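Local coordinates for purine catabolism protein pucG (Bacillus subtilis, PDB 3ISL) that catalyses the pyridoxal-phosphate-dependent transfer of an amino group from (S)-ureidoglycine to glyoxylate, giving oxalurate and glycine in purine catabolism, at residues Y94-Y99 with G145-G150; A141-E146 with I170-A175; G120-P125 with R151-K156; D88-I93 with H113-E118. All coordinates share one frame; numbering follows the deposited sequence.

Contact 1. Residues Y94-Y99 with G145-G150. With PLP (pyridoxal-5'-phosphate), chain C.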
# COMPACT_ATOMS: atom_id res chain seq x y z
N TYR A 94 0.80 -26.90 0.70
CA TYR A 94 0.10 -27.73 -0.31
C TYR A 94 -0.12 -26.94 -1.62
O TYR A 94 -0.82 -27.39 -2.55
CB TYR A 94 -1.20 -28.30 0.27
CG TYR A 94 -2.17 -27.26 0.77
CD1 TYR A 94 -2.02 -26.65 2.02
CD2 TYR A 94 -3.23 -26.84 -0.05
CE1 TYR A 94 -2.90 -25.70 2.43
CE2 TYR A 94 -4.12 -25.90 0.35
CZ TYR A 94 -3.98 -25.34 1.58
OH TYR A 94 -4.88 -24.37 1.90
N GLY A 95 0.50 -25.77 -1.69
CA GLY A 95 0.50 -25.02 -2.94
C GLY A 95 1.46 -23.86 -2.93
O GLY A 95 2.29 -23.76 -2.04
N ARG A 96 1.35 -22.98 -3.92
CA ARG A 96 2.35 -21.95 -4.14
C ARG A 96 2.46 -20.97 -2.98
O ARG A 96 3.55 -20.54 -2.66
CB ARG A 96 2.10 -21.17 -5.45
CG ARG A 96 2.72 -19.74 -5.45
CD ARG A 96 1.87 -18.73 -6.32
NE ARG A 96 1.46 -19.30 -7.65
CZ ARG A 96 0.26 -19.15 -8.25
NH1 ARG A 96 -0.74 -18.43 -7.71
NH2 ARG A 96 0.04 -19.74 -9.42
N PHE A 97 1.35 -20.60 -2.36
CA PHE A 97 1.42 -19.58 -1.30
C PHE A 97 2.03 -20.13 0.02
O PHE A 97 2.57 -19.36 0.82
CB PHE A 97 0.07 -18.81 -1.19
CG PHE A 97 -0.31 -18.09 -2.50
CD1 PHE A 97 0.21 -16.82 -2.79
CD2 PHE A 97 -1.08 -18.75 -3.50
CE1 PHE A 97 -0.06 -16.17 -4.00
CE2 PHE A 97 -1.36 -18.09 -4.73
CZ PHE A 97 -0.84 -16.80 -4.97
N GLY A 98 1.98 -21.44 0.24
CA GLY A 98 2.78 -22.07 1.33
C GLY A 98 4.29 -21.71 1.26
O GLY A 98 4.91 -21.46 2.28
N TYR A 99 4.86 -21.71 0.06
CA TYR A 99 6.26 -21.29 -0.15
C TYR A 99 6.53 -19.80 0.08
O TYR A 99 7.64 -19.44 0.46
CB TYR A 99 6.70 -21.67 -1.55
CG TYR A 99 6.70 -23.18 -1.70
CD1 TYR A 99 7.55 -23.97 -0.94
CD2 TYR A 99 5.85 -23.81 -2.61
CE1 TYR A 99 7.55 -25.36 -1.06
CE2 TYR A 99 5.85 -25.20 -2.74
CZ TYR A 99 6.70 -25.97 -1.95
OH TYR A 99 6.69 -27.35 -2.06
N GLY A 145 -6.84 -21.20 1.82
CA GLY A 145 -7.25 -21.62 0.47
C GLY A 145 -6.09 -21.30 -0.50
O GLY A 145 -5.67 -20.13 -0.61
N GLU A 146 -5.56 -22.31 -1.19
CA GLU A 146 -4.49 -22.08 -2.21
C GLU A 146 -5.14 -21.93 -3.55
O GLU A 146 -5.67 -22.95 -4.07
CB GLU A 146 -3.59 -23.34 -2.41
CG GLU A 146 -2.46 -23.52 -1.46
CD GLU A 146 -1.33 -22.56 -1.70
OE1 GLU A 146 -1.26 -21.95 -2.78
OE2 GLU A 146 -0.48 -22.43 -0.81
N THR A 147 -5.07 -20.73 -4.13
CA THR A 147 -5.66 -20.50 -5.41
C THR A 147 -4.81 -21.16 -6.44
O THR A 147 -5.33 -21.46 -7.51
CB THR A 147 -5.78 -18.99 -5.80
OG1 THR A 147 -4.51 -18.37 -5.65
CG2 THR A 147 -6.76 -18.30 -4.90
N SER A 148 -3.53 -21.36 -6.15
CA SER A 148 -2.62 -21.97 -7.11
C SER A 148 -3.07 -23.39 -7.45
O SER A 148 -2.88 -23.86 -8.53
CB SER A 148 -1.16 -21.98 -6.55
OG SER A 148 -1.07 -22.78 -5.36
N THR A 149 -3.66 -24.08 -6.49
CA THR A 149 -4.07 -25.48 -6.68
C THR A 149 -5.59 -25.65 -6.61
O THR A 149 -6.11 -26.66 -7.00
CB THR A 149 -3.36 -26.44 -5.71
OG1 THR A 149 -3.86 -26.32 -4.38
CG2 THR A 149 -1.79 -26.26 -5.73
N GLY A 150 -6.30 -24.63 -6.16
CA GLY A 150 -7.76 -24.69 -5.98
C GLY A 150 -8.25 -25.48 -4.78
O GLY A 150 -9.42 -25.88 -4.76
N1 PLP C . -1.94 -15.35 -0.44
C2 PLP C . -2.94 -16.12 -1.21
C2A PLP C . -3.53 -17.32 -0.78
C3 PLP C . -3.38 -15.70 -2.47
O3 PLP C . -4.31 -16.41 -3.18
C4 PLP C . -2.92 -14.54 -3.06
C4A PLP C . -3.48 -14.12 -4.47
C5 PLP C . -1.99 -13.78 -2.37
C6 PLP C . -1.47 -14.16 -1.09
C5A PLP C . -1.49 -12.56 -3.07
O4P PLP C . -1.64 -11.47 -2.30
P PLP C . -1.19 -10.15 -3.04
O1P PLP C . -0.92 -10.39 -4.52
O2P PLP C . 0.09 -9.70 -2.09
O3P PLP C . -2.37 -8.98 -2.81
O HOH W 1 -3.07 -28.56 -3.20
O HOH W 2 -0.13 -24.22 0.99

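Contact 2. Residues A141-E146 with I170-A175. With PLP (pyridoxal-5'-phosphate), chain C.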
# COMPACT_ATOMS: atom_id res chain seq x y z
N ALA A 141 2.21 -21.69 10.59
CA ALA A 141 1.77 -20.75 9.57
C ALA A 141 1.20 -21.56 8.45
O ALA A 141 1.85 -22.47 7.94
CB ALA A 141 2.96 -19.87 9.05
N MET A 142 0.02 -21.18 7.99
CA MET A 142 -0.63 -21.96 6.95
C MET A 142 -1.59 -21.16 6.04
O MET A 142 -2.21 -20.21 6.49
CB MET A 142 -1.43 -23.05 7.64
CG MET A 142 -1.54 -24.31 6.85
SD MET A 142 -2.55 -25.45 7.83
CE MET A 142 -2.99 -26.54 6.49
N VAL A 143 -1.72 -21.59 4.78
CA VAL A 143 -2.65 -20.97 3.82
C VAL A 143 -4.04 -21.67 4.02
O VAL A 143 -4.12 -22.89 4.07
CB VAL A 143 -2.19 -21.13 2.36
CG1 VAL A 143 -3.22 -20.42 1.37
CG2 VAL A 143 -0.78 -20.60 2.15
N HIS A 144 -5.10 -20.88 4.17
CA HIS A 144 -6.49 -21.46 4.20
C HIS A 144 -6.91 -22.03 2.86
O HIS A 144 -7.33 -23.23 2.76
CB HIS A 144 -7.53 -20.37 4.67
CG HIS A 144 -8.90 -20.91 4.97
ND1 HIS A 144 -10.01 -20.10 5.01
CD2 HIS A 144 -9.35 -22.19 5.17
CE1 HIS A 144 -11.09 -20.84 5.26
NE2 HIS A 144 -10.71 -22.10 5.41
N GLY A 145 -6.84 -21.20 1.82
CA GLY A 145 -7.25 -21.62 0.47
C GLY A 145 -6.09 -21.30 -0.50
O GLY A 145 -5.67 -20.13 -0.61
N GLU A 146 -5.56 -22.31 -1.19
CA GLU A 146 -4.49 -22.08 -2.21
C GLU A 146 -5.14 -21.93 -3.55
O GLU A 146 -5.67 -22.95 -4.07
CB GLU A 146 -3.59 -23.34 -2.41
CG GLU A 146 -2.46 -23.52 -1.46
CD GLU A 146 -1.33 -22.56 -1.70
OE1 GLU A 146 -1.26 -21.95 -2.78
OE2 GLU A 146 -0.48 -22.43 -0.81
N ILE A 170 -1.14 -18.99 12.60
CA ILE A 170 -1.22 -17.78 11.77
C ILE A 170 -1.65 -18.23 10.40
O ILE A 170 -0.98 -19.05 9.79
CB ILE A 170 0.13 -17.04 11.76
CG1 ILE A 170 0.44 -16.55 13.20
CG2 ILE A 170 0.16 -15.82 10.71
CD1 ILE A 170 1.82 -16.30 13.41
N VAL A 171 -2.77 -17.67 9.92
CA VAL A 171 -3.43 -18.19 8.75
C VAL A 171 -3.48 -17.16 7.62
O VAL A 171 -3.84 -16.05 7.83
CB VAL A 171 -4.89 -18.74 9.10
CG1 VAL A 171 -5.67 -19.05 7.80
CG2 VAL A 171 -4.79 -20.04 9.93
N ASP A 172 -3.09 -17.54 6.41
CA ASP A 172 -3.29 -16.67 5.28
C ASP A 172 -4.71 -17.00 4.78
O ASP A 172 -4.93 -18.08 4.21
CB ASP A 172 -2.16 -16.97 4.25
CG ASP A 172 -2.48 -16.58 2.82
OD1 ASP A 172 -3.60 -16.19 2.46
OD2 ASP A 172 -1.60 -16.73 1.99
N ALA A 173 -5.69 -16.11 5.07
CA ALA A 173 -7.07 -16.27 4.56
C ALA A 173 -7.32 -15.29 3.38
O ALA A 173 -8.42 -14.81 3.20
CB ALA A 173 -8.13 -16.12 5.70
N VAL A 174 -6.30 -14.98 2.61
CA VAL A 174 -6.38 -13.89 1.64
C VAL A 174 -7.43 -14.20 0.55
O VAL A 174 -8.16 -13.33 0.12
CB VAL A 174 -4.97 -13.59 1.03
CG1 VAL A 174 -5.10 -12.98 -0.34
CG2 VAL A 174 -4.08 -12.73 1.98
N ALA A 175 -7.46 -15.45 0.09
CA ALA A 175 -8.34 -15.85 -0.98
C ALA A 175 -9.70 -16.26 -0.50
O ALA A 175 -10.56 -16.49 -1.33
CB ALA A 175 -7.74 -17.05 -1.74
N1 PLP C . -1.94 -15.35 -0.44
C2 PLP C . -2.94 -16.12 -1.21
C2A PLP C . -3.53 -17.32 -0.78
C3 PLP C . -3.38 -15.70 -2.47
O3 PLP C . -4.31 -16.41 -3.18
C4 PLP C . -2.92 -14.54 -3.06
C4A PLP C . -3.48 -14.12 -4.47
C5 PLP C . -1.99 -13.78 -2.37
C6 PLP C . -1.47 -14.16 -1.09
C5A PLP C . -1.49 -12.56 -3.07
O4P PLP C . -1.64 -11.47 -2.30
P PLP C . -1.19 -10.15 -3.04
O1P PLP C . -0.92 -10.39 -4.52
O2P PLP C . 0.09 -9.70 -2.09
O3P PLP C . -2.37 -8.98 -2.81
O HOH W 3 -6.26 -18.35 1.58

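Contact 3. Residues G120-P125 with R151-K156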
# COMPACT_ATOMS: atom_id res chain seq x y z
N GLY A 120 -2.88 -30.32 -5.48
CA GLY A 120 -4.21 -30.79 -5.84
C GLY A 120 -4.84 -31.59 -4.71
O GLY A 120 -6.01 -31.97 -4.79
N THR A 121 -4.06 -31.88 -3.67
CA THR A 121 -4.59 -32.57 -2.50
C THR A 121 -4.33 -31.66 -1.27
O THR A 121 -3.73 -30.55 -1.42
CB THR A 121 -3.94 -34.00 -2.29
OG1 THR A 121 -2.65 -33.86 -1.71
CG2 THR A 121 -3.82 -34.81 -3.62
N VAL A 122 -4.76 -32.11 -0.09
CA VAL A 122 -4.47 -31.42 1.19
C VAL A 122 -3.94 -32.47 2.20
O VAL A 122 -4.06 -33.64 1.96
CB VAL A 122 -5.73 -30.65 1.80
CG1 VAL A 122 -6.31 -29.58 0.82
CG2 VAL A 122 -6.85 -31.62 2.30
N PHE A 123 -3.43 -32.02 3.35
CA PHE A 123 -3.03 -32.91 4.46
C PHE A 123 -4.22 -33.51 5.24
O PHE A 123 -5.25 -32.87 5.37
CB PHE A 123 -2.17 -32.12 5.45
CG PHE A 123 -0.86 -31.65 4.86
CD1 PHE A 123 0.24 -32.48 4.85
CD2 PHE A 123 -0.76 -30.38 4.30
CE1 PHE A 123 1.47 -32.04 4.31
CE2 PHE A 123 0.44 -29.90 3.77
CZ PHE A 123 1.57 -30.75 3.77
N ASP A 124 -4.05 -34.73 5.75
CA ASP A 124 -4.89 -35.20 6.83
C ASP A 124 -4.46 -34.36 8.03
O ASP A 124 -3.29 -34.40 8.33
CB ASP A 124 -4.54 -36.65 7.13
CG ASP A 124 -5.47 -37.25 8.14
OD1 ASP A 124 -5.83 -36.57 9.11
OD2 ASP A 124 -5.89 -38.37 7.94
N PRO A 125 -5.39 -33.64 8.74
CA PRO A 125 -4.95 -32.83 9.87
C PRO A 125 -4.21 -33.62 10.95
O PRO A 125 -3.39 -33.03 11.66
CB PRO A 125 -6.29 -32.24 10.46
CG PRO A 125 -7.22 -32.18 9.24
CD PRO A 125 -6.85 -33.49 8.53
N ARG A 151 -7.39 -25.76 -3.80
CA ARG A 151 -7.78 -26.56 -2.63
C ARG A 151 -7.93 -25.65 -1.45
O ARG A 151 -7.24 -24.68 -1.35
CB ARG A 151 -6.75 -27.66 -2.29
CG ARG A 151 -6.55 -28.67 -3.42
CD ARG A 151 -7.82 -29.46 -3.71
NE ARG A 151 -8.69 -29.01 -4.78
CZ ARG A 151 -8.29 -28.82 -6.03
NH1 ARG A 151 -7.01 -28.96 -6.26
NH2 ARG A 151 -9.10 -28.48 -7.01
N ILE A 152 -8.95 -25.95 -0.65
CA ILE A 152 -9.18 -25.34 0.63
C ILE A 152 -8.92 -26.39 1.70
O ILE A 152 -9.31 -27.58 1.57
CB ILE A 152 -10.60 -24.65 0.71
CG1 ILE A 152 -10.72 -23.77 1.95
CG2 ILE A 152 -11.73 -25.62 0.56
CD1 ILE A 152 -12.05 -22.85 1.96
N HIS A 153 -8.20 -25.96 2.73
CA HIS A 153 -7.74 -26.85 3.86
C HIS A 153 -8.58 -26.68 5.14
O HIS A 153 -8.78 -25.53 5.56
CB HIS A 153 -6.29 -26.52 4.19
CG HIS A 153 -5.56 -27.68 4.76
ND1 HIS A 153 -4.53 -28.31 4.09
CD2 HIS A 153 -5.78 -28.40 5.87
CE1 HIS A 153 -4.12 -29.35 4.79
NE2 HIS A 153 -4.87 -29.43 5.87
N PRO A 154 -9.07 -27.80 5.77
CA PRO A 154 -9.71 -27.74 7.08
C PRO A 154 -8.74 -27.16 8.12
O PRO A 154 -7.53 -27.56 8.18
CB PRO A 154 -10.02 -29.24 7.40
CG PRO A 154 -10.26 -29.79 6.04
CD PRO A 154 -9.20 -29.16 5.20
N LEU A 155 -9.23 -26.21 8.90
CA LEU A 155 -8.38 -25.55 9.90
C LEU A 155 -8.66 -25.81 11.40
O LEU A 155 -7.82 -25.52 12.21
CB LEU A 155 -8.35 -24.02 9.67
CG LEU A 155 -7.93 -23.54 8.27
CD1 LEU A 155 -8.03 -22.03 8.25
CD2 LEU A 155 -6.53 -24.07 7.79
N LYS A 156 -9.86 -26.25 11.76
CA LYS A 156 -10.27 -26.27 13.16
C LYS A 156 -9.39 -27.25 13.99
O LYS A 156 -8.94 -26.91 15.10
CB LYS A 156 -11.77 -26.68 13.30
CG LYS A 156 -12.41 -26.74 14.75
CD LYS A 156 -14.00 -26.88 14.60
CE LYS A 156 -14.82 -27.06 15.91
NZ LYS A 156 -14.24 -26.12 16.88

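Contact 4. Residues D88-I93 with H113-E118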
# COMPACT_ATOMS: atom_id res chain seq x y z
N ASP A 88 11.23 -21.76 16.01
CA ASP A 88 10.76 -22.85 15.16
C ASP A 88 9.38 -22.49 14.57
O ASP A 88 8.50 -22.04 15.29
CB ASP A 88 10.63 -24.10 16.00
CG ASP A 88 11.97 -24.71 16.37
OD1 ASP A 88 12.83 -24.87 15.49
OD2 ASP A 88 12.13 -25.10 17.54
N VAL A 89 9.22 -22.70 13.26
CA VAL A 89 8.01 -22.37 12.54
C VAL A 89 7.66 -23.54 11.63
O VAL A 89 8.43 -23.91 10.74
CB VAL A 89 8.19 -21.05 11.70
CG1 VAL A 89 6.91 -20.74 10.85
CG2 VAL A 89 8.61 -19.80 12.61
N LEU A 90 6.48 -24.10 11.86
CA LEU A 90 6.00 -25.25 11.10
C LEU A 90 5.09 -24.70 9.98
O LEU A 90 4.12 -24.03 10.25
CB LEU A 90 5.11 -26.13 11.98
CG LEU A 90 5.01 -27.64 11.73
CD1 LEU A 90 3.61 -28.19 12.04
CD2 LEU A 90 5.65 -28.29 10.49
N ILE A 91 5.36 -25.08 8.75
CA ILE A 91 4.55 -24.59 7.65
C ILE A 91 4.14 -25.80 6.80
O ILE A 91 4.96 -26.34 6.07
CB ILE A 91 5.32 -23.58 6.80
CG1 ILE A 91 5.97 -22.53 7.72
CG2 ILE A 91 4.36 -22.91 5.75
CD1 ILE A 91 6.83 -21.45 7.01
N PRO A 92 2.88 -26.20 6.90
CA PRO A 92 2.46 -27.27 6.00
C PRO A 92 2.07 -26.62 4.67
O PRO A 92 1.18 -25.81 4.64
CB PRO A 92 1.21 -27.89 6.70
CG PRO A 92 1.09 -27.22 8.04
CD PRO A 92 1.84 -25.85 7.87
N ILE A 93 2.71 -27.05 3.60
CA ILE A 93 2.61 -26.46 2.28
C ILE A 93 1.90 -27.37 1.28
O ILE A 93 2.32 -28.51 1.05
CB ILE A 93 4.01 -26.18 1.78
CG1 ILE A 93 4.65 -25.08 2.65
CG2 ILE A 93 4.01 -25.74 0.28
CD1 ILE A 93 6.20 -25.16 2.54
N HIS A 113 10.34 -25.56 9.60
CA HIS A 113 10.04 -27.00 9.38
C HIS A 113 8.89 -27.06 8.36
O HIS A 113 7.78 -26.54 8.63
CB HIS A 113 9.67 -27.69 10.71
CG HIS A 113 10.68 -27.47 11.81
ND1 HIS A 113 10.83 -26.25 12.46
CD2 HIS A 113 11.57 -28.31 12.38
CE1 HIS A 113 11.76 -26.36 13.39
NE2 HIS A 113 12.24 -27.59 13.36
N MET A 114 9.16 -27.55 7.15
CA MET A 114 8.07 -27.66 6.19
C MET A 114 7.56 -29.08 6.04
O MET A 114 8.33 -30.04 6.18
CB MET A 114 8.36 -26.98 4.85
CG MET A 114 9.58 -27.40 4.08
SD MET A 114 9.91 -26.14 2.79
CE MET A 114 11.41 -25.37 3.37
N LEU A 115 6.26 -29.22 5.87
CA LEU A 115 5.69 -30.45 5.38
C LEU A 115 5.20 -30.12 3.97
O LEU A 115 4.74 -28.98 3.74
CB LEU A 115 4.49 -30.86 6.22
CG LEU A 115 4.64 -31.43 7.61
CD1 LEU A 115 3.29 -31.25 8.36
CD2 LEU A 115 5.07 -32.92 7.52
N GLU A 116 5.25 -31.06 3.04
CA GLU A 116 4.76 -30.77 1.69
C GLU A 116 3.94 -31.94 1.17
O GLU A 116 4.37 -33.09 1.26
CB GLU A 116 5.91 -30.49 0.74
CG GLU A 116 6.81 -29.25 1.09
CD GLU A 116 8.17 -29.33 0.37
OE1 GLU A 116 9.07 -30.08 0.82
OE2 GLU A 116 8.38 -28.68 -0.67
N CYS A 117 2.78 -31.65 0.61
CA CYS A 117 2.03 -32.69 -0.07
C CYS A 117 1.77 -32.36 -1.54
O CYS A 117 2.05 -31.24 -1.99
CB CYS A 117 0.70 -33.05 0.64
SG CYS A 117 -0.49 -31.73 0.66
N GLU A 118 1.22 -33.36 -2.25
CA GLU A 118 0.94 -33.22 -3.65
C GLU A 118 -0.01 -32.07 -3.98
O GLU A 118 -1.10 -31.98 -3.42
CB GLU A 118 0.36 -34.52 -4.23
CG GLU A 118 0.96 -34.79 -5.57
CD GLU A 118 0.15 -35.67 -6.50
OE1 GLU A 118 0.80 -36.48 -7.20
OE2 GLU A 118 -1.09 -35.53 -6.58

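Contact 1. Residues Y94-Y99 with G145-G150
Gly95 and Arg96, where the chain enters helix 96-107, run beside Glu146 and Ser148, with the CA atoms of Gly95 and Glu146 5.8 Å apart. The carboxylate of Glu146 lies against the backbone amides of Phe97 and Gly98: Phe97 N donates to its OE1 at 3.0 Å in a nearly straight bond (169°) on the syn lone pair, and Gly98 N reaches OE2 at 2.9 Å. Ser148 OG, 2.7 Å from Glu146 OE1, donates to that oxygen from above the carboxylate plane, while a water held by Tyr94 N donates to OE2. With Glu146 CG anti to the carbonyl carbon (chi1 -84°), this atom makes a CH-pi contact over the face of the Tyr94 ring, 3.9 Å from the centroid. Ser148 CB sits over the centre of the Arg96 guanidinium. Phe97 lays one ring face on the pyridine ring of pyridoxal phosphate, its CE1 3.4 Å from PLP C4, and turns its edge to Glu146 OE1. Thr147 OG1 shares a 3.2 Å hydrogen bond with PLP O3. A buried carboxylate gripped by two backbone amides, a hydroxyl and a water is probably stabilised as the anion, and probably helps to hold the turn that presents Phe97 to the cofactor.

Contact 2. Residues A141-E146 with I170-A175
Met142 and Asp172 sit on neighbouring parallel strands, 139-143 and 168-172, whose C-terminal ends line the pyridoxal phosphate site. Met142 N donates to Ile170 O, Met142 O accepts from Asp172 N at 2.8 Å, and His144 N closes the series on Asp172 O in a nearly straight bond (170°). The short strand axes are 4.7 Å apart and inclined by 23°. Val143 and Asp172 lie side by side on the face that also carries Ala141 and Ile170. In the middle of the mixed seven-stranded sheet, the large-domain core of a class-V aminotransferase, helices 71-82 and 96-107 cover that same face. Asp172 holds CG anti to its backbone N (chi1 157°), and its OD2 comes 2.8 Å from PLP N1, the aspartate-pyridine pairing of this enzyme class, which would favour a protonated ring nitrogen. Its other oxygen is engaged by the backbone: Val174 N donates to Asp172 OD1 at 3.0 Å, nearly along the C-O axis, forming an Asx turn that probably helps to fix the carboxylate. Val143 CG2 packs 4.0 Å from Asp172 OD2, and Val143 CG1 touches the methyl carbon C2A of the cofactor. Val174 CG1 approaches PLP C5 and C4. Beyond the last strand bond the two chains separate, and a water bridges them, accepting from Gly145 N and donating to Asp172 O. Past the end of its strand, His144 places CB 3.9 Å from Val171 CG1, while His144 ND1 is hydrogen-bonded to Thr176 OG1.

Contact 3. Residues G120-P125 with R151-K156
Val122 and His153 form the close-packed middle of a contact between the loop joining strand 111-116 to helix 125-135 and the segment that leaves the small two-stranded antiparallel sheet through strand 151-152; the run from Gly120 to Pro125 and that from Arg151 to Pro154 point within 9° of each other. Val122 CB lies 3.5 Å from His153 ND1, and its CG2 is over one face of the imidazole. Val122 CG1, placed anti to the carbonyl carbon (chi1 -58°), lies 3.7 Å from Arg151 CB, the two side chains crossing at about a right angle. Phe123 and His153 meet rim to rim, planes 35° apart, neither lying over the other's face; His153 CE1 comes in at the edge of the phenyl ring, 3.5 Å from Phe123 CD2. The imidazole also meets the Tyr94 ring and Ile128 of helix 125-135. Toward solvent the fit slackens. Pro125 and the exposed Pro154 only graze each other, CG of the first and CB of the second 4.5 Å apart, and Asp124 turns outward to cap helix 125-135 through the backbone N of Glu126. At the other end, the chain of Arg151 bends at chi2 and chi3 and folds against the backbone of Gly120: Arg151 CD lies 3.3 Å from Gly120 O, while Gly120 CA stands at the edge of the guanidinium, 3.4 Å from Arg151 NH1.

Contact 4. Residues D88-I93 with H113-E118
Ile91 and Leu115 exchange the central backbone bonds of a parallel pair of strands: Ile91 bonds to His113 and Leu115, on either side of its register partner Met114, and Ile93 likewise to Leu115 and Cys117. His113 N donates to Val89 O and Ile91 N to His113 O, both at 2.8 Å; Leu115 N then reaches Ile91 O at 3.2 Å from above the carbonyl plane. Ile93 N donates to Leu115 O, and Cys117 N returns to Ile93 O, carrying the pairing one residue past the strand end. CA-H...O contacts from Leu90, Met114 and Glu116 fall between these bonds. The short axes are 4.6 Å apart, inclined by 18°. On one face Leu115 CD1 meets both Leu90 CD2 and Pro92 CB at 4.3 Å, a modest apolar patch over which helix 125-135 packs through Ile128, Glu131 and Ile132. On the other face Ile93, extended at chi2 (158°), presses its CD1 on Met114 CB at 3.6 Å and lies 3.8 Å from Met114 SD. Helix 96-107, the crossover of this beta-alpha-beta unit, covers Ile91 and Ile93 there, and its Tyr99 OH is hydrogen-bonded to Glu116 OE2. Strand 88-93 is bonded on its far side to strand 139-143. Five backbone bonds of these segments thus help to attach a strand, 111-116, that is outermost within this chain and whose Met114 and Glu116 are exposed, while the apolar side chains of strand 88-93 are buried between the helices.

The four contacts step outward from the cofactor across one domain. Contacts 1 and 2 both touch pyridoxal phosphate, their centres 9 Å apart, and share Gly145 and Glu146; Tyr94 OH of contact 1 is 2.7 Å from Val143 O of contact 2, a probable hydrogen bond. Contact 2 leads across the same sheet to contact 4, where Ala141 N lies 3.0 Å from Leu90 O. Contact 3 sits about 11 Å, centre to centre, from contacts 1 and 2, tied to both by Glu146 N and Arg151 O, 2.9 Å apart, across the small antiparallel sheet. Phe123 of contact 3 packs on contact 4, its CE2 3.6 Å from Pro92 CB. Contacts 3 and 4 lie away from the active site.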